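Local coordinates for centrosome-associated zinc finger protein Cp190 (PDB 6ER1) that organises chromatin domains and their boundaries when recruited by insulator DNA-binding proteins, and forms homodimers through the N-terminal BTB domain described here, at residues Leu39-Asn44 with Asp84-Ile89; Thr58-Val63 with Asn79-Asp84; Val90-Thr95 with Thr118-Leu123. All blocks are in the same frame, centred on the assembly; numbering follows the deposited sequence.

In the fold
Segments of all three contacts of this BTB domain lie on or run into helix 83-95. Contact 1 sets its first turns against the end of strand 37-40 in the mixed sheet; contact 2, whose centre lies about 9 Å from that of contact 1, gathers aromatic rings from helix 60-67 and from the loop leading into helix 83-95; contact 3, its centre about 16 Å from that of contact 1 and about 13 Å from that of contact 2, sets the last turns of the helix against helix 118-124. Along the chain, contact 2 falls within the span bracketed by contact 1, sharing Asp84 with it, and contact 3 follows. The helix thus leads from the sheet to a region touched by the second subunit.

Contact 1: residues Leu39-Asn44 with Asp84-Ile89; sequences LQFRDN and DVVVPI
A small, wholly apolar contact joins the end of a sheet strand to a helix: Leu39 and Phe41, at and just beyond the end of strand 37-40, close on Val86 in the first turns of helix 83-95. All three side chains are buried, and no hydrogen bond passes between the two segments. On the helix side Val86 makes both close contacts. Its CG1 methyl is shared by both partners, lying 3.8 Å from Phe41 CZ and 4.0 Å from Leu39 CD1. It meets the phenyl ring at the edge and in its plane, while the CB of the valine approaches CE1 and CZ of the same ring, and CG2 stands 4.0 Å from Phe41 CE1. One edge of the phenyl ring therefore rests along the forked end of the valine. With CG anti to the carbonyl carbon (chi1 -57°), the Phe41 ring continues the direction of the CB toward Val86. A beta-branched valine suits the site because its two methyls spread along that edge without needing a long side chain.

In the BTB/POZ fold a small sheet is packed with a cluster of helices, and here the strand end meets one of them. Leu39 is tied by its backbone to Leu47 of the neighbouring strand, and its side chain also touches Met77. Beyond Phe41 the chain reverses through a type I turn, Phe41 to Asn44, toward the antiparallel strand 46-49; a bond of 2.9 Å from Asn44 N to Phe41 O closes the turn, which places the polar residues Arg42, Asp43 and Asn44 at the surface. The helix is also held from helix 105-115: Asp84 forms a salt bridge with Lys107, and Val85 packs against that helix.

Contact 2: residues Thr58-Val63 with Asn79-Asp84; sequences TDYFNV and NEFQAD
Phe81 meets two aromatic rings of helix 60-67. Tyr60 stands edge-to-face to it: Tyr60 CE2 sits over the centre of the Phe81 ring, 3.6 Å above its plane, with the two planes at 71°. Phe61 reaches the rim instead, its CZ 3.6 Å from Phe81 CE2, and the two rings meet obliquely with their centroids 5.4 Å apart. With CG anti to its nitrogen (chi1 -164°), Phe81 carries its ring across to the helix. An alanine at this position would remove the ring and would probably leave the edge of Tyr60 without the face it rests on and open a gap beside Phe61.

Outside this trio, Met115 of helix 105-115 is touched by all three aromatic side chains, and Met93 packs on Phe61. The start of helix 60-67 is shaped by an ST turn in which Thr58 OG1 accepts from Tyr60 N at 3.0 Å. Tyrosine suits the partly exposed place, since its hydroxyl is hydrogen-bonded to Glu114 OE2. Glu80 also brings its carboxylate close to that of Glu114, so one of these acids may have a raised pKa, while the ring contacts themselves depend on shape and weak aromatic electrostatics.

Contact 3: residues Val90-Thr95 with Thr118-Leu123; sequences VNFMYT and TVLLKL
Phe92 and Leu120 each hold CG anti to the backbone nitrogen (chi1 169° for Phe92), and with these torsions the phenyl ring extends from helix 83-95 to meet a leucine methyl of helix 118-124. Leu120 CD1 sits over the ring in a CH-pi contact, 4.2 Å from the Phe92 centroid and only 10° off the ring normal. Val119 comes from another side: its CG1 lies in the ring plane, at the edge, 4.0 Å from Phe92 CE2. One turn further along, Leu123 CD2 approaches Phe92 CE1 obliquely at 3.6 Å, the two side chains arriving from opposite directions. A single flat ring is thus met by three aliphatic residues of one helix, and phenylalanine suits the place by offering both a broad face and a long edge. Leu120 and Leu123 bring branched ends from successive turns, whereas the shorter valine serves where only the ring edge has to be met.

The helix segments cross at 97° with their axes 11.5 Å apart at closest approach; across this distance Phe92 makes the contact from the side of helix 83-95. Near the end of its helix, Thr95 gives its hydroxyl proton to Asn91 O (2.8 Å), a bond made within the helix. Around the ring, Met117 packs on Phe92 within the chain, while Trp17 of the second subunit brings its ring against Phe92 and also donates from NE1 to Met93 O. A helical core reached by the N-terminal part of a partner chain is in keeping with the BTB homodimer.

Contact 1: residues Leu39-Asn44 with Asp84-Ile89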
loop_
_atom_site.group_PDB
_atom_site.type_symbol
_atom_site.label_atom_id
_atom_site.label_comp_id
_atom_site.label_asym_id
_atom_site.label_seq_id
_atom_site.Cartn_x
_atom_site.Cartn_y
_atom_site.Cartn_z
ATOM N N LEU A 39 -16.671 1.661 -1.803
ATOM C CA LEU A 39 -17.519 0.814 -2.640
ATOM C C LEU A 39 -18.891 0.734 -2.015
ATOM O O LEU A 39 -19.015 0.471 -0.818
ATOM C CB LEU A 39 -16.954 -0.596 -2.732
ATOM C CG LEU A 39 -15.462 -0.685 -3.044
ATOM C CD1 LEU A 39 -15.008 -2.112 -3.037
ATOM C CD2 LEU A 39 -15.136 -0.033 -4.370
ATOM N N GLN A 40 -19.930 0.965 -2.803
ATOM C CA GLN A 40 -21.301 0.922 -2.309
ATOM C C GLN A 40 -22.120 -0.179 -2.964
ATOM O O GLN A 40 -22.186 -0.236 -4.212
ATOM C CB GLN A 40 -21.969 2.285 -2.460
ATOM C CG GLN A 40 -23.367 2.306 -1.830
ATOM C CD GLN A 40 -23.893 3.692 -1.630
ATOM O OE1 GLN A 40 -23.198 4.559 -1.114
ATOM N NE2 GLN A 40 -25.140 3.913 -2.033
ATOM N N PHE A 41 -22.763 -0.994 -2.112
ATOM C CA PHE A 41 -23.592 -2.110 -2.535
ATOM C C PHE A 41 -25.068 -1.723 -2.694
ATOM O O PHE A 41 -25.481 -0.631 -2.280
ATOM C CB PHE A 41 -23.340 -3.300 -1.608
ATOM C CG PHE A 41 -21.907 -3.713 -1.566
ATOM C CD1 PHE A 41 -21.319 -4.269 -2.678
ATOM C CD2 PHE A 41 -21.157 -3.556 -0.426
ATOM C CE1 PHE A 41 -19.988 -4.660 -2.652
ATOM C CE2 PHE A 41 -19.850 -3.956 -0.373
ATOM C CZ PHE A 41 -19.242 -4.508 -1.496
ATOM N N ARG A 42 -25.852 -2.611 -3.292
ATOM C CA ARG A 42 -27.267 -2.335 -3.597
ATOM C C ARG A 42 -28.076 -2.062 -2.334
ATOM O O ARG A 42 -29.022 -1.249 -2.358
ATOM C CB ARG A 42 -27.906 -3.482 -4.396
ATOM C CG ARG A 42 -27.419 -3.591 -5.838
ATOM C CD ARG A 42 -28.241 -4.613 -6.637
ATOM N NE ARG A 42 -29.566 -4.097 -6.974
ATOM C CZ ARG A 42 -30.472 -4.764 -7.692
ATOM N NH1 ARG A 42 -31.653 -4.218 -7.930
ATOM N NH2 ARG A 42 -30.213 -5.975 -8.181
ATOM N N ASP A 43 -27.686 -2.719 -1.228
ATOM C CA ASP A 43 -28.341 -2.522 0.084
ATOM C C ASP A 43 -27.884 -1.222 0.830
ATOM O O ASP A 43 -28.290 -0.975 1.979
ATOM C CB ASP A 43 -28.155 -3.813 0.954
ATOM C CG ASP A 43 -26.688 -4.106 1.342
ATOM O OD1 ASP A 43 -25.810 -3.287 1.022
ATOM O OD2 ASP A 43 -26.475 -5.161 2.025
ATOM N N ASN A 44 -27.048 -0.419 0.162
ATOM C CA ASN A 44 -26.485 0.876 0.623
ATOM C C ASN A 44 -25.328 0.717 1.603
ATOM O O ASN A 44 -24.764 1.721 2.051
ATOM C CB ASN A 44 -27.534 1.885 1.137
ATOM C CG ASN A 44 -28.619 2.182 0.115
ATOM O OD1 ASN A 44 -28.355 2.356 -1.080
ATOM N ND2 ASN A 44 -29.855 2.239 0.582
ATOM N N ASP A 84 -21.210 -10.468 -1.746
ATOM C CA ASP A 84 -20.890 -11.892 -1.712
ATOM C C ASP A 84 -19.565 -12.322 -2.387
ATOM O O ASP A 84 -18.928 -13.258 -1.967
ATOM C CB ASP A 84 -22.049 -12.786 -2.247
ATOM C CG ASP A 84 -22.447 -12.510 -3.672
ATOM O OD1 ASP A 84 -22.072 -11.444 -4.240
ATOM O OD2 ASP A 84 -23.119 -13.388 -4.254
ATOM N N VAL A 85 -19.224 -11.626 -3.466
ATOM C CA VAL A 85 -17.936 -11.853 -4.138
ATOM C C VAL A 85 -16.898 -10.778 -3.779
ATOM O O VAL A 85 -15.709 -11.140 -3.617
ATOM C CB VAL A 85 -18.064 -12.024 -5.672
ATOM C CG1 VAL A 85 -18.928 -13.239 -5.996
ATOM C CG2 VAL A 85 -18.589 -10.768 -6.351
ATOM N N VAL A 86 -17.351 -9.549 -3.582
ATOM C CA VAL A 86 -16.401 -8.435 -3.361
ATOM C C VAL A 86 -15.704 -8.576 -2.048
ATOM O O VAL A 86 -14.465 -8.385 -1.916
ATOM C CB VAL A 86 -17.027 -7.064 -3.526
ATOM C CG1 VAL A 86 -16.096 -5.941 -3.074
ATOM C CG2 VAL A 86 -17.539 -6.872 -4.952
ATOM N N VAL A 87 -16.433 -8.905 -0.981
ATOM C CA VAL A 87 -15.792 -8.978 0.332
ATOM C C VAL A 87 -14.706 -10.053 0.436
ATOM O O VAL A 87 -13.558 -9.700 0.817
ATOM C CB VAL A 87 -16.852 -9.095 1.474
ATOM C CG1 VAL A 87 -16.186 -9.451 2.785
ATOM C CG2 VAL A 87 -17.605 -7.776 1.564
ATOM N N PRO A 88 -14.945 -11.276 -0.051
ATOM C CA PRO A 88 -13.872 -12.267 0.008
ATOM C C PRO A 88 -12.682 -11.869 -0.928
ATOM O O PRO A 88 -11.532 -12.150 -0.541
ATOM C CB PRO A 88 -14.511 -13.593 -0.422
ATOM C CG PRO A 88 -15.919 -13.335 -0.462
ATOM C CD PRO A 88 -16.260 -11.909 -0.326
ATOM N N ILE A 89 -13.026 -11.338 -2.101
ATOM C CA ILE A 89 -11.920 -10.953 -3.057
ATOM C C ILE A 89 -11.080 -9.839 -2.455
ATOM O O ILE A 89 -9.831 -9.914 -2.525
ATOM C CB ILE A 89 -12.522 -10.637 -4.394
ATOM C CG1 ILE A 89 -13.011 -11.924 -5.039
ATOM C CG2 ILE A 89 -11.455 -9.986 -5.300
ATOM C CD1 ILE A 89 -13.781 -11.759 -6.307
#

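Contact 2: residues Thr58-Val63 with Asn79-Asp84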
loop_
_atom_site.group_PDB
_atom_site.type_symbol
_atom_site.label_atom_id
_atom_site.label_comp_id
_atom_site.label_asym_id
_atom_site.label_seq_id
_atom_site.Cartn_x
_atom_site.Cartn_y
_atom_site.Cartn_z
ATOM N N THR A 58 -5.506 -6.322 -9.937
ATOM C CA THR A 58 -6.475 -6.192 -11.038
ATOM C C THR A 58 -6.553 -4.765 -11.551
ATOM O O THR A 58 -6.256 -3.837 -10.810
ATOM C CB THR A 58 -7.883 -6.651 -10.573
ATOM O OG1 THR A 58 -8.797 -6.731 -11.679
ATOM C CG2 THR A 58 -8.438 -5.740 -9.471
ATOM N N ASP A 59 -7.029 -4.590 -12.774
ATOM C CA ASP A 59 -7.448 -3.257 -13.250
ATOM C C ASP A 59 -8.985 -3.079 -13.279
ATOM O O ASP A 59 -9.492 -2.039 -13.685
ATOM C CB ASP A 59 -6.873 -2.948 -14.624
ATOM C CG ASP A 59 -5.391 -2.684 -14.569
ATOM O OD1 ASP A 59 -5.028 -1.803 -13.768
ATOM O OD2 ASP A 59 -4.647 -3.396 -15.277
ATOM N N TYR A 60 -9.708 -4.055 -12.763
ATOM C CA TYR A 60 -11.180 -4.006 -12.847
ATOM C C TYR A 60 -11.763 -2.840 -12.061
ATOM O O TYR A 60 -12.705 -2.193 -12.502
ATOM C CB TYR A 60 -11.737 -5.299 -12.384
ATOM C CG TYR A 60 -13.230 -5.445 -12.568
ATOM C CD1 TYR A 60 -13.803 -5.726 -13.810
ATOM C CD2 TYR A 60 -14.069 -5.370 -11.460
ATOM C CE1 TYR A 60 -15.188 -5.922 -13.942
ATOM C CE2 TYR A 60 -15.429 -5.612 -11.558
ATOM C CZ TYR A 60 -15.992 -5.876 -12.778
ATOM O OH TYR A 60 -17.363 -6.059 -12.833
ATOM N N PHE A 61 -11.240 -2.580 -10.855
ATOM C CA PHE A 61 -11.740 -1.439 -10.102
ATOM C C PHE A 61 -11.420 -0.114 -10.821
ATOM O O PHE A 61 -12.223 0.802 -10.762
ATOM C CB PHE A 61 -11.253 -1.445 -8.664
ATOM C CG PHE A 61 -11.880 -2.517 -7.814
ATOM C CD1 PHE A 61 -13.040 -2.249 -7.152
ATOM C CD2 PHE A 61 -11.312 -3.775 -7.666
ATOM C CE1 PHE A 61 -13.614 -3.200 -6.365
ATOM C CE2 PHE A 61 -11.912 -4.749 -6.887
ATOM C CZ PHE A 61 -13.040 -4.424 -6.232
ATOM N N ASN A 62 -10.288 -0.053 -11.564
ATOM C CA ASN A 62 -9.988 1.098 -12.402
ATOM C C ASN A 62 -11.089 1.311 -13.455
ATOM O O ASN A 62 -11.573 2.417 -13.657
ATOM C CB ASN A 62 -8.596 1.031 -13.061
ATOM C CG ASN A 62 -7.462 1.110 -12.053
ATOM O OD1 ASN A 62 -7.529 1.858 -11.090
ATOM N ND2 ASN A 62 -6.386 0.373 -12.314
ATOM N N VAL A 63 -11.499 0.226 -14.084
ATOM C CA VAL A 63 -12.558 0.346 -15.093
ATOM C C VAL A 63 -13.894 0.715 -14.483
ATOM O O VAL A 63 -14.619 1.510 -15.066
ATOM C CB VAL A 63 -12.595 -0.872 -16.068
ATOM C CG1 VAL A 63 -13.987 -1.304 -16.486
ATOM C CG2 VAL A 63 -11.807 -0.507 -17.318
ATOM N N ASN A 79 -24.492 -4.660 -10.543
ATOM C CA ASN A 79 -25.376 -5.708 -10.004
ATOM C C ASN A 79 -24.713 -7.063 -9.878
ATOM O O ASN A 79 -24.999 -7.797 -8.923
ATOM C CB ASN A 79 -26.613 -5.829 -10.868
ATOM C CG ASN A 79 -27.492 -4.614 -10.776
ATOM O OD1 ASN A 79 -27.455 -3.868 -9.799
ATOM N ND2 ASN A 79 -28.310 -4.415 -11.795
ATOM N N GLU A 80 -23.776 -7.361 -10.779
ATOM C CA GLU A 80 -23.086 -8.656 -10.743
ATOM C C GLU A 80 -21.895 -8.691 -9.806
ATOM O O GLU A 80 -21.230 -9.731 -9.742
ATOM C CB GLU A 80 -22.600 -9.104 -12.145
ATOM C CG GLU A 80 -21.384 -8.365 -12.756
ATOM C CD GLU A 80 -21.782 -7.140 -13.540
ATOM O OE1 GLU A 80 -22.870 -6.559 -13.245
ATOM O OE2 GLU A 80 -20.993 -6.756 -14.420
ATOM N N PHE A 81 -21.625 -7.596 -9.078
ATOM C CA PHE A 81 -20.397 -7.477 -8.307
ATOM C C PHE A 81 -20.736 -6.904 -6.942
ATOM O O PHE A 81 -20.464 -5.754 -6.612
ATOM C CB PHE A 81 -19.414 -6.580 -9.099
ATOM C CG PHE A 81 -17.985 -6.636 -8.648
ATOM C CD1 PHE A 81 -17.258 -7.797 -8.739
ATOM C CD2 PHE A 81 -17.335 -5.477 -8.223
ATOM C CE1 PHE A 81 -15.907 -7.834 -8.412
ATOM C CE2 PHE A 81 -15.984 -5.511 -7.904
ATOM C CZ PHE A 81 -15.272 -6.693 -7.973
ATOM N N GLN A 82 -21.448 -7.728 -6.161
ATOM C CA GLN A 82 -21.933 -7.339 -4.827
ATOM C C GLN A 82 -21.127 -7.987 -3.736
ATOM O O GLN A 82 -20.079 -8.637 -3.979
ATOM C CB GLN A 82 -23.441 -7.666 -4.736
ATOM C CG GLN A 82 -24.216 -6.848 -5.737
ATOM C CD GLN A 82 -24.304 -5.370 -5.343
ATOM O OE1 GLN A 82 -24.729 -5.038 -4.211
ATOM N NE2 GLN A 82 -23.987 -4.474 -6.270
ATOM N N ALA A 83 -21.512 -7.769 -2.486
ATOM C CA ALA A 83 -20.633 -8.110 -1.348
ATOM C C ALA A 83 -20.282 -9.587 -1.282
ATOM O O ALA A 83 -19.235 -9.951 -0.793
ATOM C CB ALA A 83 -21.222 -7.624 -0.023
ATOM N N ASP A 84 -21.210 -10.468 -1.746
ATOM C CA ASP A 84 -20.890 -11.892 -1.712
ATOM C C ASP A 84 -19.565 -12.322 -2.387
ATOM O O ASP A 84 -18.928 -13.258 -1.967
ATOM C CB ASP A 84 -22.049 -12.786 -2.247
ATOM C CG ASP A 84 -22.447 -12.510 -3.672
ATOM O OD1 ASP A 84 -22.072 -11.444 -4.240
ATOM O OD2 ASP A 84 -23.119 -13.388 -4.254
#

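Contact 3: residues Val90-Thr95 with Thr118-Leu123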
loop_
_atom_site.group_PDB
_atom_site.type_symbol
_atom_site.label_atom_id
_atom_site.label_comp_id
_atom_site.label_asym_id
_atom_site.label_seq_id
_atom_site.Cartn_x
_atom_site.Cartn_y
_atom_site.Cartn_z
ATOM N N VAL A 90 -11.689 -8.813 -1.900
ATOM C CA VAL A 90 -10.912 -7.738 -1.288
ATOM C C VAL A 90 -10.098 -8.263 -0.130
ATOM O O VAL A 90 -8.910 -7.896 0.061
ATOM C CB VAL A 90 -11.812 -6.554 -0.874
ATOM C CG1 VAL A 90 -11.086 -5.555 0.036
ATOM C CG2 VAL A 90 -12.338 -5.824 -2.085
ATOM N N ASN A 91 -10.670 -9.126 0.716
ATOM C CA ASN A 91 -9.870 -9.662 1.796
ATOM C C ASN A 91 -8.639 -10.465 1.299
ATOM O O ASN A 91 -7.530 -10.399 1.895
ATOM C CB ASN A 91 -10.707 -10.502 2.751
ATOM C CG ASN A 91 -11.671 -9.682 3.628
ATOM O OD1 ASN A 91 -11.418 -8.533 3.927
ATOM N ND2 ASN A 91 -12.715 -10.316 4.105
ATOM N N PHE A 92 -8.825 -11.178 0.200
ATOM C CA PHE A 92 -7.723 -11.860 -0.495
ATOM C C PHE A 92 -6.669 -10.844 -0.947
ATOM O O PHE A 92 -5.451 -11.080 -0.724
ATOM C CB PHE A 92 -8.220 -12.673 -1.684
ATOM C CG PHE A 92 -7.145 -13.184 -2.572
ATOM C CD1 PHE A 92 -6.314 -14.206 -2.223
ATOM C CD2 PHE A 92 -6.902 -12.504 -3.733
ATOM C CE1 PHE A 92 -5.275 -14.592 -3.045
ATOM C CE2 PHE A 92 -5.871 -12.887 -4.575
ATOM C CZ PHE A 92 -5.074 -13.945 -4.238
ATOM N N MET A 93 -7.111 -9.729 -1.510
ATOM C CA MET A 93 -6.095 -8.742 -1.988
ATOM C C MET A 93 -5.234 -8.222 -0.863
ATOM O O MET A 93 -4.016 -7.953 -1.060
ATOM C CB MET A 93 -6.762 -7.585 -2.685
ATOM C CG MET A 93 -7.443 -7.961 -3.944
ATOM S SD MET A 93 -8.525 -6.606 -4.451
ATOM C CE MET A 93 -8.681 -6.931 -6.054
ATOM N N TYR A 94 -5.763 -8.097 0.349
ATOM C CA TYR A 94 -5.011 -7.622 1.524
ATOM C C TYR A 94 -4.149 -8.678 2.201
ATOM O O TYR A 94 -3.184 -8.346 2.904
ATOM C CB TYR A 94 -5.930 -7.003 2.565
ATOM C CG TYR A 94 -6.371 -5.592 2.238
ATOM C CD1 TYR A 94 -7.451 -5.329 1.430
ATOM C CD2 TYR A 94 -5.636 -4.498 2.704
ATOM C CE1 TYR A 94 -7.824 -4.040 1.099
ATOM C CE2 TYR A 94 -6.006 -3.209 2.388
ATOM C CZ TYR A 94 -7.091 -2.968 1.575
ATOM O OH TYR A 94 -7.494 -1.693 1.289
ATOM N N THR A 95 -4.446 -9.943 1.965
ATOM C CA THR A 95 -3.853 -11.005 2.776
ATOM C C THR A 95 -3.181 -12.161 2.062
ATOM O O THR A 95 -2.303 -12.800 2.658
ATOM C CB THR A 95 -4.902 -11.666 3.719
ATOM O OG1 THR A 95 -5.875 -12.358 2.957
ATOM C CG2 THR A 95 -5.584 -10.664 4.621
ATOM N N THR A 118 -5.666 -12.434 -12.567
ATOM C CA THR A 118 -4.858 -13.579 -12.795
ATOM C C THR A 118 -4.391 -14.296 -11.537
ATOM O O THR A 118 -4.396 -15.550 -11.478
ATOM C CB THR A 118 -3.613 -13.138 -13.646
ATOM O OG1 THR A 118 -4.111 -12.473 -14.817
ATOM C CG2 THR A 118 -2.762 -14.319 -14.050
ATOM N N VAL A 119 -3.956 -13.527 -10.538
ATOM C CA VAL A 119 -3.416 -14.161 -9.348
ATOM C C VAL A 119 -4.509 -15.008 -8.624
ATOM O O VAL A 119 -4.202 -16.030 -8.067
ATOM C CB VAL A 119 -2.739 -13.169 -8.394
ATOM C CG1 VAL A 119 -3.686 -12.156 -7.826
ATOM C CG2 VAL A 119 -1.882 -13.847 -7.332
ATOM N N LEU A 120 -5.728 -14.523 -8.668
ATOM C CA LEU A 120 -6.851 -15.270 -8.011
ATOM C C LEU A 120 -7.281 -16.460 -8.887
ATOM O O LEU A 120 -7.608 -17.541 -8.360
ATOM C CB LEU A 120 -7.998 -14.300 -7.746
ATOM C CG LEU A 120 -9.236 -14.954 -7.100
ATOM C CD1 LEU A 120 -8.819 -15.656 -5.821
ATOM C CD2 LEU A 120 -10.214 -13.820 -6.881
ATOM N N LEU A 121 -7.308 -16.258 -10.205
ATOM C CA LEU A 121 -7.552 -17.398 -11.129
ATOM C C LEU A 121 -6.596 -18.550 -10.878
ATOM O O LEU A 121 -7.009 -19.716 -10.789
ATOM C CB LEU A 121 -7.424 -16.941 -12.594
ATOM C CG LEU A 121 -8.547 -16.007 -13.020
ATOM C CD1 LEU A 121 -8.289 -15.227 -14.304
ATOM C CD2 LEU A 121 -9.847 -16.765 -13.135
ATOM N N LYS A 122 -5.311 -18.237 -10.799
ATOM C CA LYS A 122 -4.318 -19.254 -10.555
ATOM C C LYS A 122 -4.573 -19.970 -9.223
ATOM O O LYS A 122 -4.461 -21.194 -9.124
ATOM C CB LYS A 122 -2.916 -18.609 -10.614
ATOM C CG LYS A 122 -2.538 -18.248 -12.026
ATOM C CD LYS A 122 -1.093 -17.787 -12.118
ATOM C CE LYS A 122 -0.729 -17.339 -13.523
ATOM N NZ LYS A 122 0.499 -16.505 -13.494
ATOM N N LEU A 123 -4.917 -19.209 -8.195
ATOM C CA LEU A 123 -5.210 -19.820 -6.900
ATOM C C LEU A 123 -6.440 -20.770 -6.969
ATOM O O LEU A 123 -6.387 -21.897 -6.464
ATOM C CB LEU A 123 -5.406 -18.727 -5.871
ATOM C CG LEU A 123 -5.767 -19.221 -4.463
ATOM C CD1 LEU A 123 -4.709 -20.160 -3.901
ATOM C CD2 LEU A 123 -6.018 -18.058 -3.545
#